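Local coordinates for protein SusD homolog (PDB 4F53) that probably binds glycans, mucin O-glycans among them, at the bacterial cell surface as a SusD/RagB-type outer membrane lipoprotein with a TPR-like helical fold, at residues Q433-N438 / M443-E448; G56-Y61 / E473-M478; D360-G365 / L427-T432. All blocks are in the same frame, centred on the assembly; numbering follows the deposited sequence.

Interaction 1. Residues Q433-N438 / M443-E448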
loop_
_atom_site.group_PDB
_atom_site.type_symbol
_atom_site.label_atom_id
_atom_site.label_comp_id
_atom_site.label_asym_id
_atom_site.label_seq_id
_atom_site.Cartn_x
_atom_site.Cartn_y
_atom_site.Cartn_z
ATOM N N GLN A 433 -14.384 -0.821 1.013
ATOM C CA GLN A 433 -14.353 -2.269 0.888
ATOM C C GLN A 433 -13.029 -2.718 0.276
ATOM O O GLN A 433 -12.506 -3.713 0.720
ATOM C CB GLN A 433 -15.572 -2.805 0.134
ATOM C CG GLN A 433 -16.816 -2.810 1.038
ATOM C CD GLN A 433 -16.714 -3.704 2.252
ATOM O OE1 GLN A 433 -16.150 -4.817 2.219
ATOM N NE2 GLN A 433 -17.330 -3.269 3.331
ATOM N N LYS A 434 -12.441 -1.954 -0.660
ATOM C CA LYS A 434 -11.100 -2.249 -1.196
ATOM C C LYS A 434 -10.047 -2.161 -0.073
ATOM O O LYS A 434 -9.141 -2.976 -0.006
ATOM C CB LYS A 434 -10.746 -1.282 -2.343
ATOM C CG LYS A 434 -9.427 -1.642 -3.042
ATOM C CD LYS A 434 -9.263 -0.945 -4.382
ATOM C CE LYS A 434 -8.529 0.352 -4.307
ATOM N NZ LYS A 434 -8.479 0.964 -5.641
ATOM N N TRP A 435 -10.180 -1.165 0.797
ATOM C CA TRP A 435 -9.287 -0.914 1.932
ATOM C C TRP A 435 -9.308 -2.109 2.928
ATOM O O TRP A 435 -8.233 -2.575 3.302
ATOM C CB TRP A 435 -9.664 0.404 2.601
ATOM C CG TRP A 435 -8.849 0.767 3.806
ATOM C CD1 TRP A 435 -7.620 1.359 3.818
ATOM C CD2 TRP A 435 -9.264 0.664 5.178
ATOM N NE1 TRP A 435 -7.236 1.631 5.117
ATOM C CE2 TRP A 435 -8.242 1.240 5.971
ATOM C CE3 TRP A 435 -10.426 0.173 5.816
ATOM C CZ2 TRP A 435 -8.343 1.342 7.374
ATOM C CZ3 TRP A 435 -10.512 0.258 7.201
ATOM C CH2 TRP A 435 -9.491 0.864 7.962
ATOM N N ILE A 436 -10.496 -2.615 3.310
ATOM C CA ILE A 436 -10.600 -3.804 4.169
ATOM C C ILE A 436 -9.926 -4.991 3.471
ATOM O O ILE A 436 -9.060 -5.638 4.064
ATOM C CB ILE A 436 -12.073 -4.159 4.561
ATOM C CG1 ILE A 436 -12.724 -3.040 5.421
ATOM C CG2 ILE A 436 -12.126 -5.509 5.299
ATOM C CD1 ILE A 436 -14.245 -3.096 5.513
ATOM N N ALA A 437 -10.272 -5.236 2.198
ATOM C CA ALA A 437 -9.732 -6.359 1.440
ATOM C C ALA A 437 -8.205 -6.280 1.200
ATOM O O ALA A 437 -7.573 -7.325 1.091
ATOM C CB ALA A 437 -10.449 -6.483 0.105
ATOM N N ASN A 438 -7.630 -5.077 1.097
ATOM C CA ASN A 438 -6.215 -4.913 0.756
ATOM C C ASN A 438 -5.287 -4.968 1.939
ATOM O O ASN A 438 -4.071 -4.939 1.743
ATOM C CB ASN A 438 -5.950 -3.641 -0.053
ATOM C CG ASN A 438 -5.457 -3.939 -1.439
ATOM O OD1 ASN A 438 -5.164 -5.083 -1.773
ATOM N ND2 ASN A 438 -5.366 -2.920 -2.287
HETATM N N MSE A 443 0.971 0.439 1.523
HETATM C CA MSE A 443 1.509 1.356 0.509
HETATM C C MSE A 443 0.409 1.728 -0.483
HETATM O O MSE A 443 0.140 2.922 -0.691
HETATM C CB MSE A 443 2.742 0.758 -0.209
HETATM C CG MSE A 443 3.455 1.773 -1.140
HETATM SE SE MSE A 443 4.058 3.402 -0.194
HETATM C CE MSE A 443 3.353 4.781 -1.408
ATOM N N GLU A 444 -0.293 0.709 -0.995
ATOM C CA GLU A 444 -1.384 0.887 -1.954
ATOM C C GLU A 444 -2.543 1.634 -1.304
ATOM O O GLU A 444 -3.072 2.550 -1.924
ATOM C CB GLU A 444 -1.857 -0.474 -2.561
ATOM C CG GLU A 444 -2.789 -0.313 -3.758
ATOM C CD GLU A 444 -2.415 0.664 -4.878
ATOM O OE1 GLU A 444 -1.208 0.859 -5.163
ATOM O OE2 GLU A 444 -3.349 1.229 -5.487
ATOM N N SER A 445 -2.925 1.249 -0.083
ATOM C CA SER A 445 -4.066 1.866 0.626
ATOM C C SER A 445 -3.800 3.319 1.047
ATOM O O SER A 445 -4.749 4.098 1.080
ATOM C CB SER A 445 -4.492 1.032 1.831
ATOM O OG SER A 445 -5.093 -0.134 1.300
ATOM N N TRP A 446 -2.538 3.686 1.331
ATOM C CA TRP A 446 -2.165 5.080 1.609
ATOM C C TRP A 446 -2.330 5.899 0.292
ATOM O O TRP A 446 -2.935 6.980 0.281
ATOM C CB TRP A 446 -0.717 5.199 2.179
ATOM C CG TRP A 446 -0.243 6.630 2.344
ATOM C CD1 TRP A 446 -0.992 7.700 2.752
ATOM C CD2 TRP A 446 1.090 7.140 2.111
ATOM N NE1 TRP A 446 -0.214 8.839 2.795
ATOM C CE2 TRP A 446 1.057 8.533 2.378
ATOM C CE3 TRP A 446 2.308 6.559 1.675
ATOM C CZ2 TRP A 446 2.201 9.353 2.260
ATOM C CZ3 TRP A 446 3.434 7.372 1.548
ATOM C CH2 TRP A 446 3.376 8.749 1.833
ATOM N N THR A 447 -1.855 5.350 -0.824
ATOM C CA THR A 447 -1.980 6.020 -2.123
ATOM C C THR A 447 -3.485 6.225 -2.465
ATOM O O THR A 447 -3.874 7.291 -2.931
ATOM C CB THR A 447 -1.235 5.200 -3.191
ATOM O OG1 THR A 447 0.155 5.147 -2.845
ATOM C CG2 THR A 447 -1.392 5.762 -4.562
ATOM N N GLU A 448 -4.312 5.223 -2.199
ATOM C CA GLU A 448 -5.739 5.283 -2.533
ATOM C C GLU A 448 -6.509 6.221 -1.601
ATOM O O GLU A 448 -7.460 6.861 -2.038
ATOM C CB GLU A 448 -6.341 3.854 -2.579
ATOM C CG GLU A 448 -5.835 3.133 -3.838
ATOM C CD GLU A 448 -6.218 3.805 -5.153
ATOM O OE1 GLU A 448 -7.355 3.559 -5.603
ATOM O OE2 GLU A 448 -5.433 4.624 -5.692
HETATM O O HOH W 1 -5.778 0.209 -6.188
HETATM O O HOH W 2 -6.482 -0.143 -1.300
#
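Ser445 faces the gap between the two helices and meets Trp435 and Asn438 together. Its CB lies 3.7 Å from Trp435 CD1, the carbon on the pyrrole part of the indole, while its OG comes up beside the CB of Asn438. No direct hydrogen bond joins Ser445 to Asn438; instead a water bridges them, 3.2 Å from Asn438 ND2, whose proton it accepts, and 2.9 Å from Ser445 OG. The same hydroxyl also hydrogen-bonds to Tyr61 OH, and the indole NE1 of Trp435 gives its proton to Ser59 O.

One turn before Asn438, Lys434 brings the contact its charge. A bend at chi3 (93°) turns Lys434 NZ to Glu448 OE1, 2.8 Å away, in a salt bridge, the two side chains crossing at about a right angle. The ammonium arrives on the anti side of that oxygen, 32° out of the carboxylate plane. OE1 is shared with Arg451, and OE2 pairs with Arg207. A second water accepts from Lys434 NZ at 2.9 Å and donates to Glu444 OE2 at 2.7 Å, an oxygen that Arg207 also reaches, so one lysine answers two carboxylates, one directly and one through solvent. With three cationic groups round them, the two glutamates are probably kept ionised. Were an alanine here instead of Glu448, Lys434 and Arg451 would be likely to lose the carboxylate they share, the lysine keeping mainly its water-mediated link to Glu444.

The helices 423-438 and 442-452 run almost antiparallel, their short segments inclined at 165° with axes 10.0 Å apart, and only a brief connection separates them. This is a helical hairpin, the kind of antiparallel pair from which TPR-like folds such as that of the SusD family are built.

Interaction 2. Residues G56-Y61 / E473-M478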
loop_
_atom_site.group_PDB
_atom_site.type_symbol
_atom_site.label_atom_id
_atom_site.label_comp_id
_atom_site.label_asym_id
_atom_site.label_seq_id
_atom_site.Cartn_x
_atom_site.Cartn_y
_atom_site.Cartn_z
ATOM N N GLY A 56 2.000 1.572 6.795
ATOM C CA GLY A 56 1.061 0.991 7.747
ATOM C C GLY A 56 0.349 2.046 8.560
ATOM O O GLY A 56 -0.866 1.948 8.775
ATOM N N ALA A 57 1.106 3.077 9.001
ATOM C CA ALA A 57 0.564 4.232 9.732
ATOM C C ALA A 57 -0.357 5.093 8.839
ATOM O O ALA A 57 -1.494 5.393 9.212
ATOM C CB ALA A 57 1.710 5.102 10.262
ATOM N N PHE A 58 0.168 5.508 7.675
ATOM C CA PHE A 58 -0.497 6.430 6.760
ATOM C C PHE A 58 -1.720 5.795 6.082
ATOM O O PHE A 58 -2.666 6.523 5.782
ATOM C CB PHE A 58 0.496 6.997 5.723
ATOM C CG PHE A 58 1.643 7.836 6.264
ATOM C CD1 PHE A 58 1.549 8.469 7.499
ATOM C CD2 PHE A 58 2.800 8.032 5.513
ATOM C CE1 PHE A 58 2.608 9.264 7.988
ATOM C CE2 PHE A 58 3.854 8.829 6.001
ATOM C CZ PHE A 58 3.752 9.438 7.237
ATOM N N SER A 59 -1.725 4.464 5.890
ATOM C CA SER A 59 -2.874 3.751 5.299
ATOM C C SER A 59 -4.072 3.593 6.253
ATOM O O SER A 59 -5.167 3.267 5.800
ATOM C CB SER A 59 -2.469 2.354 4.851
ATOM O OG SER A 59 -2.007 1.626 5.974
ATOM N N GLY A 60 -3.829 3.731 7.546
ATOM C CA GLY A 60 -4.832 3.517 8.574
ATOM C C GLY A 60 -4.891 2.089 9.073
ATOM O O GLY A 60 -5.832 1.735 9.794
ATOM N N TYR A 61 -3.926 1.233 8.677
ATOM C CA TYR A 61 -3.934 -0.201 9.075
ATOM C C TYR A 61 -3.195 -0.500 10.389
ATOM O O TYR A 61 -3.596 -1.400 11.116
ATOM C CB TYR A 61 -3.259 -1.082 8.010
ATOM C CG TYR A 61 -3.966 -1.245 6.678
ATOM C CD1 TYR A 61 -5.360 -1.248 6.599
ATOM C CD2 TYR A 61 -3.249 -1.541 5.521
ATOM C CE1 TYR A 61 -6.016 -1.451 5.383
ATOM C CE2 TYR A 61 -3.893 -1.708 4.297
ATOM C CZ TYR A 61 -5.277 -1.688 4.241
ATOM O OH TYR A 61 -5.910 -1.891 3.045
ATOM N N GLU A 473 -6.071 15.997 6.289
ATOM C CA GLU A 473 -5.333 15.538 5.110
ATOM C C GLU A 473 -4.317 14.440 5.406
ATOM O O GLU A 473 -4.114 13.565 4.572
ATOM C CB GLU A 473 -4.562 16.718 4.496
ATOM C CG GLU A 473 -5.430 17.754 3.826
ATOM C CD GLU A 473 -5.309 17.681 2.326
ATOM O OE1 GLU A 473 -4.234 18.042 1.792
ATOM O OE2 GLU A 473 -6.272 17.206 1.686
ATOM N N GLY A 474 -3.618 14.554 6.533
ATOM C CA GLY A 474 -2.528 13.655 6.895
ATOM C C GLY A 474 -1.329 13.869 5.986
ATOM O O GLY A 474 -1.247 14.883 5.292
ATOM N N ALA A 475 -0.374 12.949 6.001
ATOM C CA ALA A 475 0.816 13.042 5.142
ATOM C C ALA A 475 0.421 12.756 3.678
ATOM O O ALA A 475 -0.240 11.768 3.383
ATOM C CB ALA A 475 1.880 12.056 5.620
ATOM N N ARG A 476 0.803 13.644 2.777
ATOM C CA ARG A 476 0.480 13.571 1.355
ATOM C C ARG A 476 1.661 13.038 0.575
ATOM O O ARG A 476 1.525 12.604 -0.571
ATOM C CB ARG A 476 0.058 14.959 0.823
ATOM C CG ARG A 476 -1.034 15.643 1.650
ATOM C CD ARG A 476 -2.222 14.720 1.905
ATOM N NE ARG A 476 -2.947 14.441 0.671
ATOM C CZ ARG A 476 -4.157 13.910 0.629
ATOM N NH1 ARG A 476 -4.758 13.521 1.749
ATOM N NH2 ARG A 476 -4.782 13.764 -0.528
ATOM N N ARG A 477 2.828 13.072 1.208
ATOM C CA ARG A 477 4.076 12.590 0.627
ATOM C C ARG A 477 5.157 12.609 1.710
ATOM O O ARG A 477 4.887 12.979 2.854
ATOM C CB ARG A 477 4.485 13.471 -0.596
ATOM C CG ARG A 477 4.901 14.885 -0.208
ATOM C CD ARG A 477 5.350 15.724 -1.385
ATOM N NE ARG A 477 6.653 15.336 -1.927
ATOM C CZ ARG A 477 7.822 15.850 -1.566
ATOM N NH1 ARG A 477 7.892 16.726 -0.568
ATOM N NH2 ARG A 477 8.940 15.456 -2.164
HETATM N N MSE A 478 6.371 12.211 1.336
HETATM C CA MSE A 478 7.543 12.308 2.184
HETATM C C MSE A 478 8.439 13.371 1.597
HETATM O O MSE A 478 8.512 13.476 0.365
HETATM C CB MSE A 478 8.277 10.951 2.294
HETATM C CG MSE A 478 7.499 9.917 3.100
HETATM SE SE MSE A 478 7.412 10.307 5.001
HETATM C CE MSE A 478 9.319 10.244 5.463
#
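With CG turned away from its own carbonyl carbon (chi1 -63°), Phe58 swings its ring off the last turn of helix 44-58 toward Ala475, while Met478 coils in the same sense at all three of its torsions and so presents its selenium to the rim of that ring. The deposited residue is selenomethionine, and the selenium stands where sulfur would.

The two partners use different parts of the phenyl group. Ala475 sets its methyl over one face: Ala475 CB is 3.7 Å from the centroid of the Phe58 ring and only 15° off the ring normal, a CH-pi contact. It sits slightly toward the outer end of the ring, with Phe58 CZ 3.6 Å from Ala475 CB. Met478 keeps close to the ring plane instead. At the ring edge Met478 SE lies 4.0 Å from Phe58 CE2, a Met-aromatic contact in which the two side chains cross at about a right angle. One face and one edge are thus gripped by a single loop, which probably restricts how far the ring can tilt; no hydrogen bond crosses the contact.

On the side away from Phe58 the loop is bonded to itself. Arg476 turns back, its NH1 giving a hydrogen bond of 2.9 Å to Glu473 O, in the carbonyl plane and in the plane of the guanidinium group; its NH2 pairs with Asp518.

The last turn of the helix closes in a Schellman motif, with Gly60 at positive phi, and the chain passes into strand 62-64, which pairs antiparallel with strand 261-263. Met478 meanwhile rests on Thr130 and Tyr131 at the end of helix 110-131. The contact therefore fastens the loop between helices 442-452 and 482-487 onto the junction of helix 44-58 with this small sheet.

Interaction 3. Residues D360-G365 / L427-T432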
loop_
_atom_site.group_PDB
_atom_site.type_symbol
_atom_site.label_atom_id
_atom_site.label_comp_id
_atom_site.label_asym_id
_atom_site.label_seq_id
_atom_site.Cartn_x
_atom_site.Cartn_y
_atom_site.Cartn_z
ATOM N N ASP A 360 -21.950 -5.115 -9.552
ATOM C CA ASP A 360 -21.480 -6.482 -9.729
ATOM C C ASP A 360 -20.020 -6.648 -9.366
ATOM O O ASP A 360 -19.699 -7.634 -8.711
ATOM C CB ASP A 360 -21.748 -6.970 -11.152
ATOM C CG ASP A 360 -23.222 -7.303 -11.384
ATOM O OD1 ASP A 360 -23.989 -7.392 -10.379
ATOM O OD2 ASP A 360 -23.609 -7.490 -12.553
ATOM N N PHE A 361 -19.156 -5.675 -9.707
ATOM C CA PHE A 361 -17.749 -5.744 -9.371
ATOM C C PHE A 361 -17.491 -5.477 -7.890
ATOM O O PHE A 361 -16.588 -6.080 -7.326
ATOM C CB PHE A 361 -16.928 -4.798 -10.231
ATOM C CG PHE A 361 -16.815 -5.279 -11.657
ATOM C CD1 PHE A 361 -16.298 -6.540 -11.944
ATOM C CD2 PHE A 361 -17.220 -4.468 -12.712
ATOM C CE1 PHE A 361 -16.208 -6.985 -13.259
ATOM C CE2 PHE A 361 -17.091 -4.903 -14.032
ATOM C CZ PHE A 361 -16.602 -6.163 -14.296
ATOM N N TYR A 362 -18.278 -4.601 -7.270
ATOM C CA TYR A 362 -18.221 -4.318 -5.835
ATOM C C TYR A 362 -18.461 -5.627 -5.044
ATOM O O TYR A 362 -17.656 -5.992 -4.190
ATOM C CB TYR A 362 -19.294 -3.269 -5.484
ATOM C CG TYR A 362 -19.447 -2.994 -4.007
ATOM C CD1 TYR A 362 -18.508 -2.228 -3.319
ATOM C CD2 TYR A 362 -20.552 -3.457 -3.306
ATOM C CE1 TYR A 362 -18.657 -1.955 -1.965
ATOM C CE2 TYR A 362 -20.731 -3.152 -1.965
ATOM C CZ TYR A 362 -19.790 -2.392 -1.301
ATOM O OH TYR A 362 -19.976 -2.121 0.025
ATOM N N GLU A 363 -19.550 -6.338 -5.376
ATOM C CA GLU A 363 -19.933 -7.586 -4.725
ATOM C C GLU A 363 -18.936 -8.714 -5.050
ATOM O O GLU A 363 -18.593 -9.481 -4.152
ATOM C CB GLU A 363 -21.356 -7.959 -5.088
ATOM C CG GLU A 363 -22.313 -6.891 -4.559
ATOM C CD GLU A 363 -23.773 -7.275 -4.452
ATOM O OE1 GLU A 363 -24.230 -8.116 -5.262
ATOM O OE2 GLU A 363 -24.469 -6.702 -3.579
ATOM N N GLU A 364 -18.387 -8.729 -6.278
ATOM C CA GLU A 364 -17.357 -9.660 -6.687
ATOM C C GLU A 364 -16.050 -9.416 -5.890
ATOM O O GLU A 364 -15.426 -10.390 -5.472
ATOM C CB GLU A 364 -17.114 -9.597 -8.218
ATOM C CG GLU A 364 -16.096 -10.612 -8.742
ATOM C CD GLU A 364 -16.320 -12.104 -8.498
ATOM O OE1 GLU A 364 -17.404 -12.479 -8.001
ATOM O OE2 GLU A 364 -15.409 -12.906 -8.814
ATOM N N GLY A 365 -15.685 -8.152 -5.642
ATOM C CA GLY A 365 -14.495 -7.809 -4.864
ATOM C C GLY A 365 -14.581 -8.330 -3.435
ATOM O O GLY A 365 -13.623 -8.905 -2.912
ATOM N N LEU A 427 -18.393 5.694 -4.485
ATOM C CA LEU A 427 -16.936 5.615 -4.498
ATOM C C LEU A 427 -16.446 5.322 -3.087
ATOM O O LEU A 427 -15.552 4.502 -2.913
ATOM C CB LEU A 427 -16.329 6.932 -5.044
ATOM C CG LEU A 427 -14.773 7.001 -5.143
ATOM C CD1 LEU A 427 -14.223 5.918 -6.090
ATOM C CD2 LEU A 427 -14.298 8.424 -5.548
ATOM N N GLU A 428 -17.076 5.939 -2.069
ATOM C CA GLU A 428 -16.707 5.679 -0.679
ATOM C C GLU A 428 -16.929 4.191 -0.330
ATOM O O GLU A 428 -16.050 3.590 0.287
ATOM C CB GLU A 428 -17.467 6.590 0.268
ATOM C CG GLU A 428 -17.058 6.358 1.712
ATOM C CD GLU A 428 -17.639 7.320 2.721
ATOM O OE1 GLU A 428 -18.706 7.907 2.436
ATOM O OE2 GLU A 428 -17.044 7.458 3.816
ATOM N N GLN A 429 -18.058 3.586 -0.776
ATOM C CA GLN A 429 -18.306 2.155 -0.548
ATOM C C GLN A 429 -17.236 1.301 -1.201
ATOM O O GLN A 429 -16.644 0.476 -0.526
ATOM C CB GLN A 429 -19.694 1.717 -1.039
ATOM C CG GLN A 429 -20.853 2.332 -0.231
ATOM C CD GLN A 429 -22.129 1.582 -0.487
ATOM O OE1 GLN A 429 -22.758 1.759 -1.512
ATOM N NE2 GLN A 429 -22.513 0.686 0.413
ATOM N N ILE A 430 -16.944 1.530 -2.488
ATOM C CA ILE A 430 -15.945 0.771 -3.238
ATOM C C ILE A 430 -14.567 0.821 -2.544
ATOM O O ILE A 430 -13.924 -0.225 -2.371
ATOM C CB ILE A 430 -15.851 1.287 -4.716
ATOM C CG1 ILE A 430 -17.166 0.995 -5.501
ATOM C CG2 ILE A 430 -14.572 0.729 -5.459
ATOM C CD1 ILE A 430 -17.282 1.752 -6.891
ATOM N N ILE A 431 -14.097 2.047 -2.208
ATOM C CA ILE A 431 -12.772 2.273 -1.646
ATOM C C ILE A 431 -12.680 1.742 -0.230
ATOM O O ILE A 431 -11.650 1.174 0.115
ATOM C CB ILE A 431 -12.346 3.786 -1.773
ATOM C CG1 ILE A 431 -12.358 4.220 -3.263
ATOM C CG2 ILE A 431 -10.937 4.060 -1.172
ATOM C CD1 ILE A 431 -11.295 3.469 -4.198
ATOM N N THR A 432 -13.741 1.865 0.568
ATOM C CA THR A 432 -13.731 1.352 1.946
ATOM C C THR A 432 -13.617 -0.169 1.909
ATOM O O THR A 432 -12.844 -0.737 2.670
ATOM C CB THR A 432 -14.975 1.836 2.716
ATOM O OG1 THR A 432 -14.932 3.260 2.740
ATOM C CG2 THR A 432 -15.044 1.285 4.155
#
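Tyr362 lies across Gln429 at about a right angle, its ring turned 42° from the plane of the glutamine amide, so the two flat groups neither stack nor line up edge on edge. What the ring offers to helix 423-438 is its rim. Tyr362 CE1 approaches Gln429 O at 3.5 Å, and that carbonyl oxygen lies close to the ring plane. Further in, Tyr362 CD1 reaches Ile430, 3.9 Å from its CA and 4.1 Å from its CG1, and the two side chains run at a slant to each other. Tyr362 can do this because its CG stands opposite the backbone N (chi1 174°), which carries the ring across to the neighbouring helix.

The outer end of the tyrosine lies beside the stem of Gln429, with Tyr362 OH 4.0 Å from Gln429 CB. Gln429 is extended beyond CG, and its NE2 lies 3.8 Å from Tyr362 OH. Both polar ends are engaged by the same loop: Tyr362 OH bonds to Val416 O, while Gln429 NE2 serves Thr415 O and Ala417 O, and Gln429 OE1 accepts from Ser419 N. Trp418 of that loop also meets the Tyr362 ring at an inclined angle.

Within helix 423-438, Thr432 OG1 gives a hydrogen bond to Glu428 O at 2.7 Å, reaching it from the face opposite to Thr432 N.

Across the two segments, then, there is no hydrogen bond and no charge pair. Edge contact of aromatic C-H with a peptide carbonyl, together with apolar packing on Ile430, joins helix 358-372 to helix 423-438, while the hydrogen bonds of both polar side chains go to the 415-419 loop. The amide and phenol are thus likely to fix that loop over the seam, the amide through three backbone atoms and the phenol through one.

How the interactions relate
All three contacts are buried, but their depth differs: interaction 1 is nearest the centre of the chain, interaction 2 a little farther out, and interaction 3 about 18 Å from that centre. Helix 423-438 belongs to both interactions 1 and 3, which follow in series along the chain; Gln433 touches Tyr362 and so ties them. Interaction 2 spans the longest loop, enclosing both others, and meets interaction 1 where Trp446 packs on Phe58. The chemistry shifts with place: charges and waters in the deep hairpin, an apolar grip on a ring where loop meets helix end, and an aromatic rim against backbone between helices.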